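Local coordinates for IAA acetyltransferase (Bacillus cereus ATCC 14579, PDB 1Y9K), which probably transfers an acetyl group from acetyl-CoA to an amino group of its substrate, as members of the GNAT acetyltransferase family do, at residues 22-27 with 64-69; 38-43 with 50-55; 102-107 with 143-148; 118-123 with 147-152. One frame throughout, in Å; residues are numbered along the deposited sequence. Where two conformers were deposited one is given.

Interaction 1: residues 22-27 with 64-69; sequences LADPSE and IMNIAV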
loop_
_atom_site.group_PDB
_atom_site.type_symbol
_atom_site.label_atom_id
_atom_site.label_comp_id
_atom_site.label_asym_id
_atom_site.label_seq_id
_atom_site.Cartn_x
_atom_site.Cartn_y
_atom_site.Cartn_z
ATOM N N LEU A 22 -1.716 7.317 7.569
ATOM C CA LEU A 22 -2.778 6.414 7.963
ATOM C C LEU A 22 -2.307 4.964 7.853
ATOM O O LEU A 22 -2.611 4.135 8.718
ATOM C CB LEU A 22 -4.003 6.671 7.089
ATOM C CG LEU A 22 -5.376 6.115 7.450
ATOM C CD1 LEU A 22 -5.752 6.376 8.906
ATOM C CD2 LEU A 22 -6.389 6.738 6.505
ATOM N N ALA A 23 -1.538 4.675 6.804
ATOM C CA ALA A 23 -1.025 3.329 6.565
ATOM C C ALA A 23 0.354 3.127 7.185
ATOM O O ALA A 23 0.720 2.001 7.525
ATOM C CB ALA A 23 -0.987 3.037 5.072
ATOM N N ASP A 24 1.111 4.217 7.330
ATOM C CA ASP A 24 2.486 4.150 7.829
ATOM C C ASP A 24 2.765 5.286 8.815
ATOM O O ASP A 24 3.010 6.421 8.403
ATOM C CB ASP A 24 3.465 4.170 6.653
ATOM C CG ASP A 24 4.899 3.935 7.063
ATOM O OD1 ASP A 24 5.220 3.943 8.261
ATOM O OD2 ASP A 24 5.729 3.746 6.164
ATOM N N PRO A 25 2.726 4.975 10.128
ATOM C CA PRO A 25 2.791 5.960 11.223
ATOM C C PRO A 25 4.042 6.835 11.283
ATOM O O PRO A 25 4.042 7.829 11.993
ATOM C CB PRO A 25 2.707 5.088 12.488
ATOM C CG PRO A 25 2.070 3.826 12.037
ATOM C CD PRO A 25 2.578 3.604 10.652
ATOM N N SER A 26 5.091 6.487 10.552
ATOM C CA SER A 26 6.337 7.244 10.631
ATOM C C SER A 26 6.607 8.076 9.367
ATOM O O SER A 26 6.560 7.565 8.242
ATOM C CB SER A 26 7.508 6.309 10.953
ATOM O OG SER A 26 8.720 6.763 10.372
ATOM N N GLU A 27 6.877 9.363 9.570
ATOM C CA GLU A 27 7.183 10.274 8.477
ATOM C C GLU A 27 8.562 10.017 7.875
ATOM O O GLU A 27 8.795 10.297 6.696
ATOM C CB GLU A 27 7.072 11.723 8.938
ATOM C CG GLU A 27 5.646 12.257 8.882
ATOM C CD GLU A 27 5.554 13.766 9.103
ATOM O OE1 GLU A 27 6.373 14.525 8.528
ATOM O OE2 GLU A 27 4.644 14.191 9.845
ATOM N N ILE A 64 4.091 -2.411 -3.594
ATOM C CA ILE A 64 3.221 -1.395 -3.004
ATOM C C ILE A 64 3.674 -1.105 -1.571
ATOM O O ILE A 64 3.408 -1.886 -0.653
ATOM C CB ILE A 64 1.739 -1.806 -3.042
ATOM C CG1 ILE A 64 1.324 -2.121 -4.489
ATOM C CG2 ILE A 64 0.885 -0.683 -2.485
ATOM C CD1 ILE A 64 0.041 -2.930 -4.640
HETATM N N MSE A 65 4.391 0.004 -1.399
HETATM C CA MSE A 65 5.032 0.335 -0.116
HETATM C C MSE A 65 4.063 0.951 0.866
HETATM O O MSE A 65 4.292 0.950 2.081
HETATM C CB MSE A 65 6.206 1.296 -0.323
HETATM C CG MSE A 65 7.384 0.719 -1.117
HETATM SE SE MSE A 65 8.019 -0.858 -0.506
HETATM C CE MSE A 65 8.515 -0.432 1.151
ATOM N N ASN A 66 2.989 1.501 0.324
ATOM C CA ASN A 66 1.972 2.179 1.101
ATOM C C ASN A 66 0.738 2.242 0.238
ATOM O O ASN A 66 0.818 2.548 -0.950
ATOM C CB ASN A 66 2.435 3.596 1.482
ATOM C CG ASN A 66 1.569 4.236 2.559
ATOM O OD1 ASN A 66 0.343 4.278 2.444
ATOM N ND2 ASN A 66 2.208 4.769 3.591
ATOM N N ILE A 67 -0.394 1.892 0.830
ATOM C CA ILE A 67 -1.698 2.062 0.201
ATOM C C ILE A 67 -2.674 2.496 1.304
ATOM O O ILE A 67 -2.690 1.914 2.384
ATOM C CB ILE A 67 -2.153 0.793 -0.581
ATOM C CG1 ILE A 67 -3.529 1.001 -1.217
ATOM C CG2 ILE A 67 -2.105 -0.464 0.298
ATOM C CD1 ILE A 67 -3.782 0.106 -2.417
ATOM N N ALA A 68 -3.445 3.550 1.042
ATOM C CA ALA A 68 -4.307 4.137 2.068
ATOM C C ALA A 68 -5.547 4.731 1.451
ATOM O O ALA A 68 -5.489 5.310 0.366
ATOM C CB ALA A 68 -3.553 5.213 2.882
ATOM N N VAL A 69 -6.659 4.570 2.166
ATOM C CA VAL A 69 -7.953 5.128 1.812
ATOM C C VAL A 69 -8.432 5.929 3.029
ATOM O O VAL A 69 -8.180 5.531 4.173
ATOM C CB VAL A 69 -8.964 4.005 1.440
ATOM C CG1 VAL A 69 -10.378 4.562 1.227
ATOM C CG2 VAL A 69 -8.497 3.250 0.183
#
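Asn66 reaches from strand 61-69 to the segment 22-27, where Ala23 and Asp24 receive it. CG lies anti to the backbone N (chi1 -166°), which carries the amide off the strand from CB. CG then rests 3.8 Å from Ala23 CB. At the tip the branches part: OD1 touches Ala23 CB at 3.2 Å, while ND2 lies 3.4 Å from Asp24 CB. ND2 donates to Leu20 O and to Tyr33 OH, whereas OD1, buried against the alanine methyl, finds no hydrogen-bond partner in the model. A small residue suits position 23, because its CB must also fit 3.4 Å from Ile67 O and 4.0 Å from Ala68 CB. Next to it, Leu22 CD2 abuts Val69 O at 3.2 Å. Asp24 suits the junction between two helices: its carboxylate accepts from Tyr132 OH and Tyr33 OH, with a weak bond from Ser26 N, and Ser26 OG in turn caps Gln29 N. In the GNAT fold seen here, helices 17-23 and 27-36 thus cover the Asn66 and Ala68 side of strand 61-69, while Ile67 faces the other way, onto helix 78-92; strands 48-56 and 97-103 flank the strand within the sheet.

Interaction 2: residues 38-43 with 50-55; sequences LTYVAK and GVYVLL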
loop_
_atom_site.group_PDB
_atom_site.type_symbol
_atom_site.label_atom_id
_atom_site.label_comp_id
_atom_site.label_asym_id
_atom_site.label_seq_id
_atom_site.Cartn_x
_atom_site.Cartn_y
_atom_site.Cartn_z
ATOM N N LEU A 38 7.066 5.836 -6.902
ATOM C CA LEU A 38 6.056 6.499 -7.716
ATOM C C LEU A 38 4.742 6.530 -6.955
ATOM O O LEU A 38 4.221 5.482 -6.565
ATOM C CB LEU A 38 5.863 5.769 -9.057
ATOM C CG LEU A 38 7.080 5.364 -9.898
ATOM C CD1 LEU A 38 6.719 4.273 -10.911
ATOM C CD2 LEU A 38 7.690 6.564 -10.606
ATOM N N THR A 39 4.208 7.734 -6.761
ATOM C CA THR A 39 3.003 7.938 -5.967
ATOM C C THR A 39 1.803 8.290 -6.842
ATOM O O THR A 39 1.871 9.196 -7.665
ATOM C CB THR A 39 3.211 9.041 -4.917
ATOM O OG1 THR A 39 4.431 8.806 -4.203
ATOM C CG2 THR A 39 2.051 9.082 -3.940
ATOM N N TYR A 40 0.709 7.557 -6.652
ATOM C CA TYR A 40 -0.545 7.826 -7.345
ATOM C C TYR A 40 -1.633 8.137 -6.324
ATOM O O TYR A 40 -1.691 7.504 -5.273
ATOM C CB TYR A 40 -0.941 6.636 -8.232
ATOM C CG TYR A 40 0.115 6.278 -9.257
ATOM C CD1 TYR A 40 1.321 5.687 -8.864
ATOM C CD2 TYR A 40 -0.089 6.524 -10.616
ATOM C CE1 TYR A 40 2.305 5.359 -9.785
ATOM C CE2 TYR A 40 0.891 6.197 -11.555
ATOM C CZ TYR A 40 2.091 5.618 -11.125
ATOM O OH TYR A 40 3.082 5.293 -12.033
ATOM N N VAL A 41 -2.478 9.122 -6.615
ATOM C CA VAL A 41 -3.578 9.449 -5.702
ATOM C C VAL A 41 -4.957 9.196 -6.312
ATOM O O VAL A 41 -5.123 9.250 -7.522
ATOM C CB VAL A 41 -3.481 10.891 -5.117
ATOM C CG1 VAL A 41 -2.187 11.069 -4.339
ATOM C CG2 VAL A 41 -3.628 11.964 -6.218
ATOM N N ALA A 42 -5.928 8.898 -5.452
ATOM C CA ALA A 42 -7.332 8.802 -5.845
ATOM C C ALA A 42 -8.076 10.062 -5.389
ATOM O O ALA A 42 -7.929 10.503 -4.240
ATOM C CB ALA A 42 -7.969 7.560 -5.251
ATOM N N LYS A 43 -8.862 10.641 -6.296
ATOM C CA LYS A 43 -9.662 11.830 -5.984
ATOM C C LYS A 43 -11.153 11.571 -6.179
ATOM O O LYS A 43 -11.542 10.932 -7.159
ATOM C CB LYS A 43 -9.225 13.017 -6.848
ATOM C CG LYS A 43 -7.732 13.256 -6.865
ATOM C CD LYS A 43 -7.394 14.600 -7.461
ATOM C CE LYS A 43 -5.889 14.737 -7.609
ATOM N NZ LYS A 43 -5.447 16.156 -7.613
ATOM N N GLY A 50 -7.533 8.647 -1.482
ATOM C CA GLY A 50 -6.805 7.399 -1.614
ATOM C C GLY A 50 -5.407 7.663 -2.142
ATOM O O GLY A 50 -5.146 8.699 -2.765
ATOM N N VAL A 51 -4.498 6.733 -1.881
ATOM C CA VAL A 51 -3.132 6.858 -2.347
ATOM C C VAL A 51 -2.497 5.475 -2.412
ATOM O O VAL A 51 -2.970 4.547 -1.749
ATOM C CB VAL A 51 -2.308 7.824 -1.440
ATOM C CG1 VAL A 51 -2.218 7.308 0.011
ATOM C CG2 VAL A 51 -0.929 8.104 -2.029
ATOM N N TYR A 52 -1.469 5.340 -3.256
ATOM C CA TYR A 52 -0.523 4.232 -3.191
ATOM C C TYR A 52 0.859 4.662 -3.714
ATOM O O TYR A 52 0.969 5.587 -4.523
ATOM C CB TYR A 52 -1.052 2.977 -3.906
ATOM C CG TYR A 52 -1.034 3.007 -5.433
ATOM C CD1 TYR A 52 0.143 2.753 -6.144
ATOM C CD2 TYR A 52 -2.206 3.249 -6.163
ATOM C CE1 TYR A 52 0.161 2.757 -7.544
ATOM C CE2 TYR A 52 -2.201 3.252 -7.559
ATOM C CZ TYR A 52 -1.011 3.008 -8.236
ATOM O OH TYR A 52 -0.990 3.014 -9.605
ATOM N N VAL A 53 1.903 4.007 -3.217
ATOM C CA VAL A 53 3.277 4.256 -3.633
ATOM C C VAL A 53 3.843 2.925 -4.130
ATOM O O VAL A 53 3.806 1.910 -3.416
ATOM C CB VAL A 53 4.154 4.816 -2.465
ATOM C CG1 VAL A 53 5.591 5.091 -2.912
ATOM C CG2 VAL A 53 3.552 6.076 -1.892
ATOM N N LEU A 54 4.340 2.945 -5.370
ATOM C CA LEU A 54 5.057 1.824 -5.977
ATOM C C LEU A 54 6.551 2.057 -5.881
ATOM O O LEU A 54 7.022 3.157 -6.142
ATOM C CB LEU A 54 4.662 1.669 -7.442
ATOM C CG LEU A 54 3.313 1.005 -7.686
ATOM C CD1 LEU A 54 3.008 0.946 -9.168
ATOM C CD2 LEU A 54 3.287 -0.391 -7.080
ATOM N N LEU A 55 7.292 1.032 -5.472
ATOM C CA LEU A 55 8.750 1.094 -5.472
ATOM C C LEU A 55 9.314 -0.087 -6.253
ATOM O O LEU A 55 8.861 -1.216 -6.082
ATOM C CB LEU A 55 9.285 1.099 -4.043
ATOM C CG LEU A 55 10.793 1.251 -3.802
ATOM C CD1 LEU A 55 11.273 2.637 -4.209
ATOM C CD2 LEU A 55 11.153 0.959 -2.350
#
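Tyr40 and Tyr52 meet through unlike first torsions: Tyr52 CG stands between its backbone N and carbonyl carbon (chi1 75°), and Tyr40 CG is anti to its carbonyl carbon (chi1 -58°). The two rings end up nearly parallel, planes 14° apart, but slid so far that they barely overlap. Tyr40 CB sits over the Tyr52 face, 3.9 Å from the ring centroid, in a CH-pi contact. In return Tyr52 OH lies over the rim of the Tyr40 ring, 3.5 Å from Tyr40 CG. The backbones form an antiparallel hairpin ladder, with paired bonds at Leu38-Leu54 and Tyr40-Tyr52. At Ala42-Gly50 the ladder slackens: Ala42 N to Gly50 O is 2.8 Å, but Gly50 N to Ala42 O is a weak 3.3 Å. Glycine and alanine make a slim pair there, Ala42 CB lying 3.8 Å from Gly50 CA. On the other face, beta-branched residues mesh, Thr39 CG2 meeting Val51 CG2 at 3.7 Å. Tyrosine suits position 52 because its ring is apolar enough for the interior while its hydroxyl bonds to His85 ND1 and Thr89 OG1 of helix 78-92. Those two bonds would fix the phenol's tip, joining hairpin to helix by polar as well as apolar contact.

Interaction 3: residues 102-107 with 143-148; sequences TGNSSV and CRDMIR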
loop_
_atom_site.group_PDB
_atom_site.type_symbol
_atom_site.label_atom_id
_atom_site.label_comp_id
_atom_site.label_asym_id
_atom_site.label_seq_id
_atom_site.Cartn_x
_atom_site.Cartn_y
_atom_site.Cartn_z
ATOM N N THR A 102 1.685 -6.472 4.563
ATOM C CA THR A 102 0.731 -5.956 5.533
ATOM C C THR A 102 0.916 -6.681 6.868
ATOM O O THR A 102 1.466 -7.777 6.900
ATOM C CB THR A 102 -0.726 -6.032 5.032
ATOM O OG1 THR A 102 -1.497 -5.052 5.724
ATOM C CG2 THR A 102 -1.340 -7.413 5.260
ATOM N N GLY A 103 0.481 -6.046 7.957
ATOM C CA GLY A 103 0.575 -6.623 9.292
ATOM C C GLY A 103 -0.257 -7.884 9.480
ATOM O O GLY A 103 -1.269 -8.081 8.803
ATOM N N ASN A 104 0.173 -8.733 10.413
ATOM C CA ASN A 104 -0.543 -9.964 10.733
ATOM C C ASN A 104 -1.973 -9.696 11.202
ATOM O O ASN A 104 -2.888 -10.505 10.998
ATOM C CB ASN A 104 0.233 -10.784 11.773
ATOM C CG ASN A 104 0.506 -10.011 13.064
ATOM O OD1 ASN A 104 1.383 -9.161 13.107
ATOM N ND2 ASN A 104 -0.226 -10.335 14.125
ATOM N N SER A 105 -2.143 -8.535 11.823
ATOM C CA SER A 105 -3.418 -8.083 12.331
ATOM C C SER A 105 -4.324 -7.489 11.246
ATOM O O SER A 105 -5.513 -7.317 11.481
ATOM C CB SER A 105 -3.185 -7.059 13.447
ATOM O OG SER A 105 -2.498 -5.925 12.954
ATOM N N SER A 106 -3.772 -7.167 10.072
ATOM C CA SER A 106 -4.538 -6.487 9.017
ATOM C C SER A 106 -5.327 -7.478 8.184
ATOM O O SER A 106 -5.121 -7.601 6.967
ATOM C CB SER A 106 -3.638 -5.639 8.122
ATOM O OG SER A 106 -2.834 -4.778 8.893
ATOM N N VAL A 107 -6.251 -8.167 8.841
ATOM C CA VAL A 107 -6.942 -9.309 8.242
ATOM C C VAL A 107 -7.862 -8.930 7.076
ATOM O O VAL A 107 -7.977 -9.683 6.104
ATOM C CB VAL A 107 -7.703 -10.137 9.307
ATOM C CG1 VAL A 107 -8.460 -11.267 8.648
ATOM C CG2 VAL A 107 -6.716 -10.709 10.325
ATOM N N CYS A 143 -0.137 -5.904 15.929
ATOM C CA CYS A 143 0.491 -5.863 14.623
ATOM C C CYS A 143 1.981 -5.971 14.849
ATOM O O CYS A 143 2.654 -4.982 15.145
ATOM C CB CYS A 143 0.153 -4.553 13.933
ATOM S SG CYS A 143 0.651 -4.499 12.230
ATOM N N ARG A 144 2.485 -7.186 14.682
ATOM C CA ARG A 144 3.827 -7.557 15.094
ATOM C C ARG A 144 4.709 -7.912 13.893
ATOM O O ARG A 144 5.859 -7.507 13.809
ATOM C CB ARG A 144 3.691 -8.749 16.047
ATOM C CG ARG A 144 4.959 -9.384 16.579
ATOM C CD ARG A 144 4.577 -10.585 17.444
ATOM N NE ARG A 144 3.517 -10.232 18.388
ATOM C CZ ARG A 144 2.718 -11.093 19.021
ATOM N NH1 ARG A 144 2.830 -12.408 18.835
ATOM N NH2 ARG A 144 1.792 -10.622 19.850
ATOM N N ASP A 145 4.145 -8.672 12.961
ATOM C CA ASP A 145 4.888 -9.241 11.841
ATOM C C ASP A 145 4.342 -8.737 10.509
ATOM O O ASP A 145 3.138 -8.490 10.394
ATOM C CB ASP A 145 4.767 -10.768 11.877
ATOM C CG ASP A 145 5.115 -11.358 13.231
ATOM O OD1 ASP A 145 6.166 -10.990 13.787
ATOM O OD2 ASP A 145 4.352 -12.204 13.738
HETATM N N MSE A 146 5.216 -8.593 9.510
HETATM C CA MSE A 146 4.784 -8.249 8.155
HETATM C C MSE A 146 4.544 -9.517 7.343
HETATM O O MSE A 146 5.455 -10.318 7.111
HETATM C CB MSE A 146 5.803 -7.332 7.456
HETATM C CG MSE A 146 5.327 -6.662 6.157
HETATM SE SE MSE A 146 4.049 -5.375 6.383
HETATM C CE MSE A 146 5.070 -3.899 6.316
ATOM N N ILE A 147 3.300 -9.710 6.934
ATOM C CA ILE A 147 2.961 -10.782 6.008
ATOM C C ILE A 147 3.259 -10.294 4.590
ATOM O O ILE A 147 2.822 -9.204 4.188
ATOM C CB ILE A 147 1.466 -11.234 6.146
ATOM C CG1 ILE A 147 1.100 -11.568 7.607
ATOM C CG2 ILE A 147 1.147 -12.385 5.199
ATOM C CD1 ILE A 147 2.046 -12.485 8.345
ATOM N N ARG A 148 4.010 -11.098 3.845
ATOM C CA ARG A 148 4.487 -10.729 2.513
ATOM C C ARG A 148 3.657 -11.468 1.473
ATOM O O ARG A 148 3.444 -12.689 1.578
ATOM C CB ARG A 148 5.971 -11.092 2.345
ATOM C CG ARG A 148 6.919 -10.543 3.421
ATOM C CD ARG A 148 7.163 -9.061 3.222
ATOM N NE ARG A 148 7.913 -8.802 1.989
ATOM C CZ ARG A 148 7.948 -7.633 1.348
ATOM N NH1 ARG A 148 7.262 -6.590 1.822
ATOM N NH2 ARG A 148 8.672 -7.508 0.227
#
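Asn104 takes hold of the backbone at Arg144 and Asp145 from a type I beta turn, Gly103 to Ser106, that leads out of strand 97-103 toward helix 107-115. This is where the GNAT sheet's antiparallel pairing of strands 97-103 and 141-152 comes to an end. Among side-chain hydrogen bonds, Asn104 OD1 accepts twice. Arg144 N approaches in the amide plane, on a lone pair, at 2.8 Å. Asp145 N, also 2.8 Å from Asn104 OD1, gives an almost straight bond (178°) but comes from 31° off that plane. With CG tucked over its own main chain (chi1 57°), the short amide folds toward the neighbouring loop; ND2 meanwhile donates to Val142 O. Asparagine suits this place, since its amide offers both an acceptor for backbone N-H groups and a donor for a backbone carbonyl. Backbone bonds continue the pairing: Thr102 N to Ile147 O is 3.0 Å, Ile147 N to Thr102 O is 2.7 Å, and Asn104 N also donates to Asp145 O. The remaining contacts are by packing. Ile147 CG1 lies 3.9 Å from Asn104 CA. The selenomethionine Met146, its chain curling back beyond CG, brings SE to 3.2 Å from Thr102 N. Ser105 OG, which is hydrogen-bonded to Glu138, nestles against Cys143 CB. Gly103 has no side chain on the side where Cys143 SG lies, and the sulfur settles 3.6 Å from Gly103 CA.

Interaction 4: residues 118-123 with 147-152; sequences FRIFSI and IRLAME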
loop_
_atom_site.group_PDB
_atom_site.type_symbol
_atom_site.label_atom_id
_atom_site.label_comp_id
_atom_site.label_asym_id
_atom_site.label_seq_id
_atom_site.Cartn_x
_atom_site.Cartn_y
_atom_site.Cartn_z
ATOM N N PHE A 118 -3.139 -11.565 -5.105
ATOM C CA PHE A 118 -1.919 -11.720 -4.311
ATOM C C PHE A 118 -1.899 -13.029 -3.513
ATOM O O PHE A 118 -2.917 -13.463 -2.971
ATOM C CB PHE A 118 -1.737 -10.523 -3.375
ATOM C CG PHE A 118 -1.329 -9.255 -4.083
ATOM C CD1 PHE A 118 -2.292 -8.345 -4.524
ATOM C CD2 PHE A 118 0.019 -8.970 -4.312
ATOM C CE1 PHE A 118 -1.914 -7.166 -5.181
ATOM C CE2 PHE A 118 0.403 -7.794 -4.969
ATOM C CZ PHE A 118 -0.563 -6.897 -5.402
ATOM N N ARG A 119 -0.735 -13.662 -3.456
ATOM C CA ARG A 119 -0.576 -14.873 -2.686
ATOM C C ARG A 119 0.423 -14.658 -1.544
ATOM O O ARG A 119 1.492 -14.076 -1.750
ATOM C CB ARG A 119 -0.139 -16.019 -3.593
ATOM C CG ARG A 119 -0.187 -17.381 -2.920
ATOM C CD ARG A 119 0.442 -18.413 -3.803
ATOM N NE ARG A 119 0.405 -19.741 -3.204
ATOM C CZ ARG A 119 0.884 -20.830 -3.792
ATOM N NH1 ARG A 119 1.446 -20.731 -4.988
ATOM N NH2 ARG A 119 0.823 -22.009 -3.187
ATOM N N ILE A 120 0.067 -15.125 -0.349
ATOM C CA ILE A 120 0.934 -15.008 0.824
ATOM C C ILE A 120 2.086 -15.994 0.667
ATOM O O ILE A 120 1.856 -17.169 0.399
ATOM C CB ILE A 120 0.159 -15.300 2.151
ATOM C CG1 ILE A 120 -1.020 -14.338 2.356
ATOM C CG2 ILE A 120 1.088 -15.254 3.356
ATOM C CD1 ILE A 120 -2.132 -14.929 3.274
ATOM N N PHE A 121 3.319 -15.517 0.834
ATOM C CA PHE A 121 4.502 -16.365 0.623
ATOM C C PHE A 121 5.531 -16.333 1.757
ATOM O O PHE A 121 6.373 -17.204 1.830
ATOM C CB PHE A 121 5.168 -16.082 -0.743
ATOM C CG PHE A 121 5.945 -14.785 -0.801
ATOM C CD1 PHE A 121 7.313 -14.761 -0.537
ATOM C CD2 PHE A 121 5.319 -13.591 -1.147
ATOM C CE1 PHE A 121 8.037 -13.563 -0.592
ATOM C CE2 PHE A 121 6.042 -12.394 -1.213
ATOM C CZ PHE A 121 7.396 -12.382 -0.933
ATOM N N SER A 122 5.443 -15.354 2.653
ATOM C CA SER A 122 6.505 -15.122 3.630
ATOM C C SER A 122 6.078 -14.192 4.773
ATOM O O SER A 122 5.121 -13.434 4.644
ATOM C CB SER A 122 7.725 -14.518 2.922
ATOM O OG SER A 122 8.914 -14.950 3.549
ATOM N N ILE A 123 6.825 -14.257 5.874
ATOM C CA ILE A 123 6.595 -13.461 7.082
ATOM C C ILE A 123 7.919 -12.817 7.533
ATOM O O ILE A 123 8.889 -13.536 7.791
ATOM C CB ILE A 123 6.057 -14.343 8.251
ATOM C CG1 ILE A 123 4.811 -15.124 7.829
ATOM C CG2 ILE A 123 5.744 -13.492 9.489
ATOM C CD1 ILE A 123 4.702 -16.501 8.469
ATOM N N ILE A 147 3.300 -9.710 6.934
ATOM C CA ILE A 147 2.961 -10.782 6.008
ATOM C C ILE A 147 3.259 -10.294 4.590
ATOM O O ILE A 147 2.822 -9.204 4.188
ATOM C CB ILE A 147 1.466 -11.234 6.146
ATOM C CG1 ILE A 147 1.100 -11.568 7.607
ATOM C CG2 ILE A 147 1.147 -12.385 5.199
ATOM C CD1 ILE A 147 2.046 -12.485 8.345
ATOM N N ARG A 148 4.010 -11.098 3.845
ATOM C CA ARG A 148 4.487 -10.729 2.513
ATOM C C ARG A 148 3.657 -11.468 1.473
ATOM O O ARG A 148 3.444 -12.689 1.578
ATOM C CB ARG A 148 5.971 -11.092 2.345
ATOM C CG ARG A 148 6.919 -10.543 3.421
ATOM C CD ARG A 148 7.163 -9.061 3.222
ATOM N NE ARG A 148 7.913 -8.802 1.989
ATOM C CZ ARG A 148 7.948 -7.633 1.348
ATOM N NH1 ARG A 148 7.262 -6.590 1.822
ATOM N NH2 ARG A 148 8.672 -7.508 0.227
ATOM N N LEU A 149 3.174 -10.722 0.485
ATOM C CA LEU A 149 2.351 -11.285 -0.572
ATOM C C LEU A 149 2.909 -10.877 -1.931
ATOM O O LEU A 149 3.572 -9.841 -2.064
ATOM C CB LEU A 149 0.877 -10.842 -0.445
ATOM C CG LEU A 149 0.011 -11.108 0.797
ATOM C CD1 LEU A 149 0.133 -9.987 1.841
ATOM C CD2 LEU A 149 -1.440 -11.268 0.378
ATOM N N ALA A 150 2.643 -11.699 -2.939
ATOM C CA ALA A 150 3.178 -11.452 -4.267
ATOM C C ALA A 150 2.225 -11.903 -5.351
ATOM O O ALA A 150 1.379 -12.776 -5.156
ATOM C CB ALA A 150 4.529 -12.119 -4.435
HETATM N N MSE A 151 2.395 -11.290 -6.508
HETATM C CA MSE A 151 1.559 -11.522 -7.655
HETATM C C MSE A 151 2.469 -11.566 -8.891
HETATM O O MSE A 151 3.323 -10.681 -9.087
HETATM C CB MSE A 151 0.584 -10.358 -7.765
HETATM C CG MSE A 151 -0.607 -10.615 -8.628
HETATM SE SE MSE A 151 -1.476 -9.086 -8.983
HETATM C CE MSE A 151 -2.938 -9.763 -9.735
ATOM N N GLU A 152 2.305 -12.595 -9.714
ATOM C CA GLU A 152 2.975 -12.614 -11.007
ATOM C C GLU A 152 2.133 -11.850 -12.019
ATOM O O GLU A 152 0.931 -12.074 -12.131
ATOM C CB GLU A 152 3.304 -14.043 -11.453
ATOM C CG GLU A 152 4.783 -14.387 -11.221
ATOM C CD GLU A 152 5.030 -15.779 -10.620
ATOM O OE1 GLU A 152 4.315 -16.752 -10.970
ATOM O OE2 GLU A 152 5.973 -15.902 -9.799
#
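Phe118 and the selenomethionine Met151 cross at about a right angle, the extended Met151 chain passing over one face of the ring. Met151 CB lies 4.1 Å from the Phe118 centroid in a CH-pi contact, and SE, at 4.4 Å from the same centroid, makes a Met-aromatic contact offset toward the rim. Phe121 and Arg148 instead run side by side. Phe121 CG is flanked by its own N and C (chi1 74°), which turns the ring toward strand 141-152. Arg148 CB covers one face at 4.1 Å from the Phe121 centroid, and Ala150 CB touches Phe121 CE2 at 3.6 Å. Ring and guanidinium planes are 66° apart. The antiparallel pairing of strands 119-124 and 141-152 in the GNAT sheet is broken here by a classic beta bulge: Phe121 and Ser122 both face Arg148, whose O accepts from Phe121 N at 2.9 Å and whose N donates to Ser122 O at 2.7 Å. On the side facing helix 107-115, branched aliphatics fit together, Ile120 CG1 lying 3.7 Å from Leu149 CD2 and Ile120 CG2 pressing on Ile147 CG2 at 3.4 Å. Arginine suits its place: its CB packs over the phenyl ring, while the bent chain leads away to NH1, which forms a salt bridge to Glu63. That pairing probably eases holding a positive charge beside hydrophobic neighbours at this partly exposed site.

All four interactions reach one mixed sheet of the GNAT fold. Interaction 2 is the hairpin of strands 38-43 and 48-56 and falls, along the chain, between the two segments of interaction 1; their centres are about 10 Å apart, joined through the pairing of strands 48-56 and 61-69. Interactions 3 and 4 come later, share Ile147 and Arg148 on strand 141-152, and have centres about 11 Å apart. Interactions 2 and 3, with centres about 21 Å apart, lie on opposite sides of the chain's centre. Strand 97-103, parallel to 61-69, bridges the halves, and Ile64 packs on Phe118 between interactions 1 and 4. The later strands thus complete a sheet begun by the N-terminal half.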